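Local coordinates for protein beta-hexosaminidase LpqI (Mycobacterium tuberculosis H37Rv, PDB 6GFV) that removes terminal beta-1,4-linked N-acetylglucosamine from peptidoglycan fragments during mycobacterial cell-wall recycling, at residues S324-D327 with R328-R332; A10-P13 with A14-P18; E284-L287 with R288-A292. All coordinates share one frame; numbering follows the deposited sequence.

In the fold
The three contacts are local ones, taken from the TIM-barrel glycoside hydrolase family 3 fold of a single-chain enzyme. Contact 1, on helix 323-337, and contact 2, in the loop before helix 18-23, have centres about 9 Å apart and pack directly: Val331 CG2 lies 3.9 Å from Pro13 CG, and Val330 CG1 lies 4.1 Å from Ile12 CG2. Contact 3, on helix 282-292, lies about 14 Å from contact 1 between centres, with nearest atoms about 5 Å apart and no touch. It alone approaches the active site, the side chain of Thr289 being about 8 Å from that of Asp268, the probable catalytic nucleophile; contacts 1 and 2 lie away from it.

Contact 1: residues S324-D327 with R328-R332; sequences SAVD and RSVVR
With CG anti to the backbone N (chi1 -156°) and a bend at chi3 (-54°), Arg328 turns its side chain back along the helix toward Ser324. The fold-back brings the carbonyl oxygen of Ser324 over one face of the guanidinium, Ser324 O standing 3.7 Å above the plane and near its centre. Ser324 adds its own hydroxyl at the amino end of the group, where Ser324 OG is 3.9 Å from Arg328 NH2, too far to count as a bond. Ser324 O also accepts the backbone N-H of Arg328 at 3.1 Å, the donor lying above the carbonyl plane. One oxygen therefore serves the helical ladder and faces the cation.

On another side of the helix Val326 and Val330 meet. Val330 has CG1 anti to its N (169°), which leaves CG2 beside that N and 3.3 Å from Val326 O; the same branch meets Val326 CG1 at 4.3 Å.

The backbone ladder follows the i to i+4 pattern of an alpha-helix. Val326 O takes the N-H of Val330 at 2.9 Å, and Val331 N binds Asp327 O at 3.1 Å. The rung before them, Ser329 N to Ala325 O, is weak.

Other polar ends are satisfied elsewhere in the chain: Asp327 forms a salt bridge with Lys21, Ser329 OG is hydrogen-bonded to Asp295, and Arg332 forms salt bridges with Asp295 and Asp262. Val326 and Val330 pack on helix 18-23, Val331 on Pro13. Chemically, the partial negative charge of Ser324 O, lying over the guanidinium face, would be expected to attract the cation modestly, without a directed hydrogen bond.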
loop_
_atom_site.group_PDB
_atom_site.type_symbol
_atom_site.label_atom_id
_atom_site.label_comp_id
_atom_site.label_asym_id
_atom_site.label_seq_id
_atom_site.Cartn_x
_atom_site.Cartn_y
_atom_site.Cartn_z
ATOM N N SER A 324 12.795 12.262 -13.829
ATOM C CA SER A 324 11.701 11.661 -14.599
ATOM C C SER A 324 10.996 10.554 -13.803
ATOM O O SER A 324 9.787 10.389 -13.890
ATOM C CB SER A 324 12.218 11.105 -15.918
ATOM O OG SER A 324 13.144 10.054 -15.707
ATOM N N ALA A 325 11.752 9.826 -12.993
ATOM C CA ALA A 325 11.172 8.757 -12.200
ATOM C C ALA A 325 10.340 9.307 -11.026
ATOM O O ALA A 325 9.259 8.804 -10.733
ATOM C CB ALA A 325 12.261 7.828 -11.701
ATOM N N VAL A 326 10.863 10.326 -10.358
ATOM C CA VAL A 326 10.131 11.038 -9.315
ATOM C C VAL A 326 8.862 11.721 -9.850
ATOM O O VAL A 326 7.792 11.600 -9.265
ATOM C CB VAL A 326 11.032 12.087 -8.640
ATOM C CG1 VAL A 326 10.246 12.932 -7.653
ATOM C CG2 VAL A 326 12.190 11.404 -7.942
ATOM N N ASP A 327 8.979 12.423 -10.969
ATOM C CA ASP A 327 7.826 13.103 -11.548
ATOM C C ASP A 327 6.706 12.129 -11.922
ATOM O O ASP A 327 5.536 12.422 -11.695
ATOM C CB ASP A 327 8.226 13.908 -12.786
ATOM C CG ASP A 327 8.999 15.166 -12.452
ATOM O OD1 ASP A 327 9.081 15.537 -11.264
ATOM O OD2 ASP A 327 9.525 15.791 -13.396
ATOM N N ARG A 328 7.067 10.987 -12.502
ATOM C CA ARG A 328 6.091 9.992 -12.928
ATOM C C ARG A 328 5.285 9.448 -11.744
ATOM O O ARG A 328 4.090 9.242 -11.843
ATOM C CB ARG A 328 6.787 8.839 -13.655
ATOM C CG ARG A 328 5.897 8.077 -14.612
ATOM C CD ARG A 328 6.681 7.036 -15.436
ATOM N NE ARG A 328 7.834 7.591 -16.146
ATOM C CZ ARG A 328 9.101 7.249 -15.909
ATOM N NH1 ARG A 328 9.394 6.342 -14.987
ATOM N NH2 ARG A 328 10.080 7.807 -16.601
ATOM N N SER A 329 5.966 9.206 -10.635
ATOM C CA SER A 329 5.307 8.749 -9.425
ATOM C C SER A 329 4.463 9.849 -8.777
ATOM O O SER A 329 3.400 9.565 -8.245
ATOM C CB SER A 329 6.331 8.217 -8.432
ATOM O OG SER A 329 6.818 6.959 -8.845
ATOM N N VAL A 330 4.927 11.095 -8.819
ATOM C CA VAL A 330 4.127 12.195 -8.286
ATOM C C VAL A 330 2.799 12.335 -9.033
ATOM O O VAL A 330 1.771 12.642 -8.430
ATOM C CB VAL A 330 4.877 13.556 -8.324
ATOM C CG1 VAL A 330 3.922 14.708 -8.013
ATOM C CG2 VAL A 330 6.035 13.555 -7.331
ATOM N N VAL A 331 2.812 12.071 -10.334
ATOM C CA VAL A 331 1.591 12.143 -11.135
ATOM C C VAL A 331 0.632 11.023 -10.758
ATOM O O VAL A 331 -0.573 11.228 -10.681
ATOM C CB VAL A 331 1.902 12.086 -12.660
ATOM C CG1 VAL A 331 0.619 11.976 -13.477
ATOM C CG2 VAL A 331 2.708 13.309 -13.081
ATOM N N ARG A 332 1.177 9.844 -10.497
ATOM C CA ARG A 332 0.363 8.712 -10.086
ATOM C C ARG A 332 -0.299 8.964 -8.736
ATOM O O ARG A 332 -1.444 8.588 -8.518
ATOM C CB ARG A 332 1.208 7.436 -10.031
ATOM C CG ARG A 332 1.522 6.865 -11.381
ATOM C CD ARG A 332 1.949 5.425 -11.279
ATOM N NE ARG A 332 2.471 4.934 -12.549
ATOM C CZ ARG A 332 3.764 4.863 -12.841
ATOM N NH1 ARG A 332 4.663 5.233 -11.952
ATOM N NH2 ARG A 332 4.159 4.399 -14.015
#

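Contact 2: residues A10-P13 with A14-P18; sequences AGIP and ALLSP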
loop_
_atom_site.group_PDB
_atom_site.type_symbol
_atom_site.label_atom_id
_atom_site.label_comp_id
_atom_site.label_asym_id
_atom_site.label_seq_id
_atom_site.Cartn_x
_atom_site.Cartn_y
_atom_site.Cartn_z
ATOM N N ALA A 10 -1.099 15.582 -14.113
ATOM C CA ALA A 10 0.095 15.613 -14.943
ATOM C C ALA A 10 0.908 16.896 -14.749
ATOM O O ALA A 10 2.101 16.928 -15.031
ATOM C CB ALA A 10 -0.284 15.449 -16.407
ATOM N N GLY A 11 0.264 17.946 -14.262
ATOM C CA GLY A 11 0.923 19.222 -14.106
ATOM C C GLY A 11 1.391 19.496 -12.702
ATOM O O GLY A 11 2.160 20.412 -12.466
ATOM N N ILE A 12 0.931 18.684 -11.762
ATOM C CA ILE A 12 1.272 18.878 -10.361
ATOM C C ILE A 12 2.783 19.013 -10.088
ATOM O O ILE A 12 3.164 19.837 -9.265
ATOM C CB ILE A 12 0.685 17.745 -9.505
ATOM C CG1 ILE A 12 -0.832 17.880 -9.443
ATOM C CG2 ILE A 12 1.245 17.774 -8.096
ATOM C CD1 ILE A 12 -1.295 19.063 -8.626
ATOM N N PRO A 13 3.645 18.230 -10.781
ATOM C CA PRO A 13 5.086 18.416 -10.558
ATOM C C PRO A 13 5.620 19.830 -10.773
ATOM O O PRO A 13 6.537 20.210 -10.051
ATOM C CB PRO A 13 5.713 17.466 -11.567
ATOM C CG PRO A 13 4.736 16.361 -11.666
ATOM C CD PRO A 13 3.386 16.996 -11.549
ATOM N N ALA A 14 5.072 20.581 -11.728
ATOM C CA ALA A 14 5.542 21.941 -11.994
ATOM C C ALA A 14 5.374 22.855 -10.785
ATOM O O ALA A 14 6.066 23.855 -10.669
ATOM C CB ALA A 14 4.820 22.536 -13.198
ATOM N N LEU A 15 4.455 22.502 -9.888
ATOM C CA LEU A 15 4.167 23.308 -8.708
ATOM C C LEU A 15 5.136 23.117 -7.553
ATOM O O LEU A 15 5.171 23.934 -6.648
ATOM C CB LEU A 15 2.765 22.998 -8.191
ATOM C CG LEU A 15 1.632 23.025 -9.196
ATOM C CD1 LEU A 15 0.366 22.656 -8.464
ATOM C CD2 LEU A 15 1.520 24.402 -9.832
ATOM N N LEU A 16 5.903 22.034 -7.559
ATOM C CA LEU A 16 6.628 21.656 -6.352
ATOM C C LEU A 16 8.152 21.735 -6.452
ATOM O O LEU A 16 8.730 21.527 -7.519
ATOM C CB LEU A 16 6.223 20.240 -5.945
ATOM C CG LEU A 16 4.739 19.998 -5.679
ATOM C CD1 LEU A 16 4.514 18.541 -5.353
ATOM C CD2 LEU A 16 4.270 20.870 -4.531
ATOM N N SER A 17 8.790 22.031 -5.321
ATOM C CA SER A 17 10.236 21.944 -5.183
ATOM C C SER A 17 10.662 20.484 -5.275
ATOM O O SER A 17 9.825 19.600 -5.141
ATOM C CB SER A 17 10.676 22.533 -3.847
ATOM O OG SER A 17 10.343 21.649 -2.793
ATOM N N PRO A 18 11.962 20.211 -5.479
ATOM C CA PRO A 18 12.323 18.790 -5.524
ATOM C C PRO A 18 12.091 18.066 -4.196
ATOM O O PRO A 18 11.622 16.933 -4.198
ATOM C CB PRO A 18 13.810 18.819 -5.890
ATOM C CG PRO A 18 13.966 20.083 -6.654
ATOM C CD PRO A 18 13.072 21.065 -5.935
#
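Ile12 and Leu15 supply the apolar part of this turn, their side chains crossing obliquely so that Ile12 CD1 meets Leu15 CD1 at 4.0 Å. A second branch of the isoleucine faces the next leucine, Ile12 CG2 lying 4.3 Å from Leu16 CD1. Both leucines carry CG beside the backbone N, Leu15 with chi1 -50°, which holds its branched end near the isoleucine, and Leu15 CG also rests 3.5 Å from Ile12 O.

The hydrogen bonds are all between backbone atoms three residues apart, as in successive 3-10-like turns. Ala14 N donates to Gly11 O and Leu15 N to Ile12 O, each at 3.0 Å; Leu16 N reaches Pro13 O at 3.2 Å with a nearly straight N-H...O angle of 169°. In every case the donor stands well above the carbonyl plane, by 59° in the last. Pro13, whose nitrogen has no hydrogen to give, joins the ladder through its carbonyl alone.

Capping is the third kind of interaction. Ser17 occupies the N-cap position, and its OG accepts the backbone N-H of Asp20 in the first turn of helix 18-23.

The turn thus leads the chain into helix 18-23 while lying against helix 323-337, where Ile12 packs on Ala334 and Pro13 on Asp327, whereas Leu15 touches Ser5 and Ala7 in the preceding loop.

Contact 3: residues E284-L287 with R288-A292; sequences EAVL and RTLQA
Leu287 and Gln291 meet one turn apart on helix 282-292, an alpha-helix of the TIM-barrel fold. Their packing is tight: Gln291 runs its extended chain across Leu287 at a slant, bringing Gln291 CD to 3.9 Å from Leu287 CD1. Gln291 NE2 is hydrogen-bonded to Glu320 O, which would restrain the rotation of the amide. Equally close, Thr289 CG2, placed between its backbone N and carbonyl carbon (chi1 of OG1 -161°), sits 3.3 Å from Val286 O, while Thr289 OG1 is hydrogen-bonded to Ser241 O. On the buried face Val286 CG1 and Leu290 CD1 make ordinary apolar packing at 4.3 Å, and Val286 also packs on strand 297-299 and helix 305-317. All four i to i+4 backbone bonds are made, that from Leu290 N to Val286 O being the straightest at 169°.

Glu284, partly exposed, is the loose part: its side chain stays clear of residues 288-292, and OE2 forms a salt bridge with Arg311. Arg288 lays CG 3.4 Å from Glu284 O before its end leads away, where NH2 forms a salt bridge with Glu238 and a hydrogen bond to Leu242 O. The methylene Gln291 CG lies only 3.2 Å from Leu287 O, the oxygen that accepts Gln291 N at 2.9 Å.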
loop_
_atom_site.group_PDB
_atom_site.type_symbol
_atom_site.label_atom_id
_atom_site.label_comp_id
_atom_site.label_asym_id
_atom_site.label_seq_id
_atom_site.Cartn_x
_atom_site.Cartn_y
_atom_site.Cartn_z
ATOM N N GLU A 284 18.117 3.956 3.137
ATOM C CA GLU A 284 18.613 3.170 2.010
ATOM C C GLU A 284 17.503 2.304 1.420
ATOM O O GLU A 284 17.461 2.061 0.207
ATOM C CB GLU A 284 19.794 2.289 2.424
ATOM C CG GLU A 284 21.050 3.072 2.833
ATOM C CD GLU A 284 21.635 3.947 1.719
ATOM O OE1 GLU A 284 21.489 3.605 0.526
ATOM O OE2 GLU A 284 22.260 4.981 2.044
ATOM N N ALA A 285 16.607 1.831 2.273
ATOM C CA ALA A 285 15.497 1.018 1.807
ATOM C C ALA A 285 14.531 1.858 0.970
ATOM O O ALA A 285 14.050 1.407 -0.066
ATOM C CB ALA A 285 14.783 0.373 2.969
ATOM N N VAL A 286 14.268 3.083 1.421
ATOM C CA VAL A 286 13.381 3.983 0.708
ATOM C C VAL A 286 13.940 4.285 -0.680
ATOM O O VAL A 286 13.210 4.222 -1.668
ATOM C CB VAL A 286 13.148 5.303 1.498
ATOM C CG1 VAL A 286 12.500 6.361 0.613
ATOM C CG2 VAL A 286 12.301 5.041 2.720
ATOM N N LEU A 287 15.232 4.597 -0.753
ATOM C CA LEU A 287 15.894 4.845 -2.033
ATOM C C LEU A 287 15.740 3.649 -2.989
ATOM O O LEU A 287 15.419 3.822 -4.143
ATOM C CB LEU A 287 17.380 5.169 -1.824
ATOM C CG LEU A 287 18.250 5.418 -3.069
ATOM C CD1 LEU A 287 17.642 6.442 -3.996
ATOM C CD2 LEU A 287 19.655 5.859 -2.670
ATOM N N ARG A 288 15.971 2.443 -2.487
ATOM C CA ARG A 288 15.869 1.233 -3.294
ATOM C C ARG A 288 14.479 1.019 -3.865
ATOM O O ARG A 288 14.342 0.682 -5.036
ATOM C CB ARG A 288 16.274 0.007 -2.472
ATOM C CG ARG A 288 17.777 -0.159 -2.302
ATOM C CD ARG A 288 18.436 -0.678 -3.568
ATOM N NE ARG A 288 17.836 -1.924 -4.043
ATOM C CZ ARG A 288 18.259 -3.139 -3.702
ATOM N NH1 ARG A 288 19.294 -3.290 -2.880
ATOM N NH2 ARG A 288 17.651 -4.209 -4.188
ATOM N N THR A 289 13.439 1.221 -3.049
ATOM C CA THR A 289 12.095 0.899 -3.503
ATOM C C THR A 289 11.635 1.923 -4.544
ATOM O O THR A 289 10.986 1.561 -5.503
ATOM C CB THR A 289 11.086 0.789 -2.322
ATOM O OG1 THR A 289 9.926 0.066 -2.744
ATOM C CG2 THR A 289 10.687 2.158 -1.756
ATOM N N LEU A 290 12.023 3.186 -4.394
ATOM C CA LEU A 290 11.747 4.182 -5.429
ATOM C C LEU A 290 12.585 3.931 -6.689
ATOM O O LEU A 290 12.131 4.181 -7.803
ATOM C CB LEU A 290 11.989 5.603 -4.904
ATOM C CG LEU A 290 11.044 6.057 -3.784
ATOM C CD1 LEU A 290 11.311 7.502 -3.378
ATOM C CD2 LEU A 290 9.601 5.876 -4.193
ATOM N N GLN A 291 13.801 3.424 -6.513
ATOM C CA GLN A 291 14.612 3.030 -7.659
ATOM C C GLN A 291 13.944 1.882 -8.430
ATOM O O GLN A 291 14.056 1.800 -9.659
ATOM C CB GLN A 291 16.023 2.649 -7.209
ATOM C CG GLN A 291 16.940 3.854 -6.950
ATOM C CD GLN A 291 18.301 3.457 -6.438
ATOM O OE1 GLN A 291 18.426 2.518 -5.667
ATOM N NE2 GLN A 291 19.333 4.181 -6.857
ATOM N N ALA A 292 13.223 1.024 -7.715
ATOM C CA ALA A 292 12.537 -0.114 -8.336
ATOM C C ALA A 292 11.302 0.289 -9.142
ATOM O O ALA A 292 10.879 -0.440 -10.038
ATOM C CB ALA A 292 12.156 -1.127 -7.284
#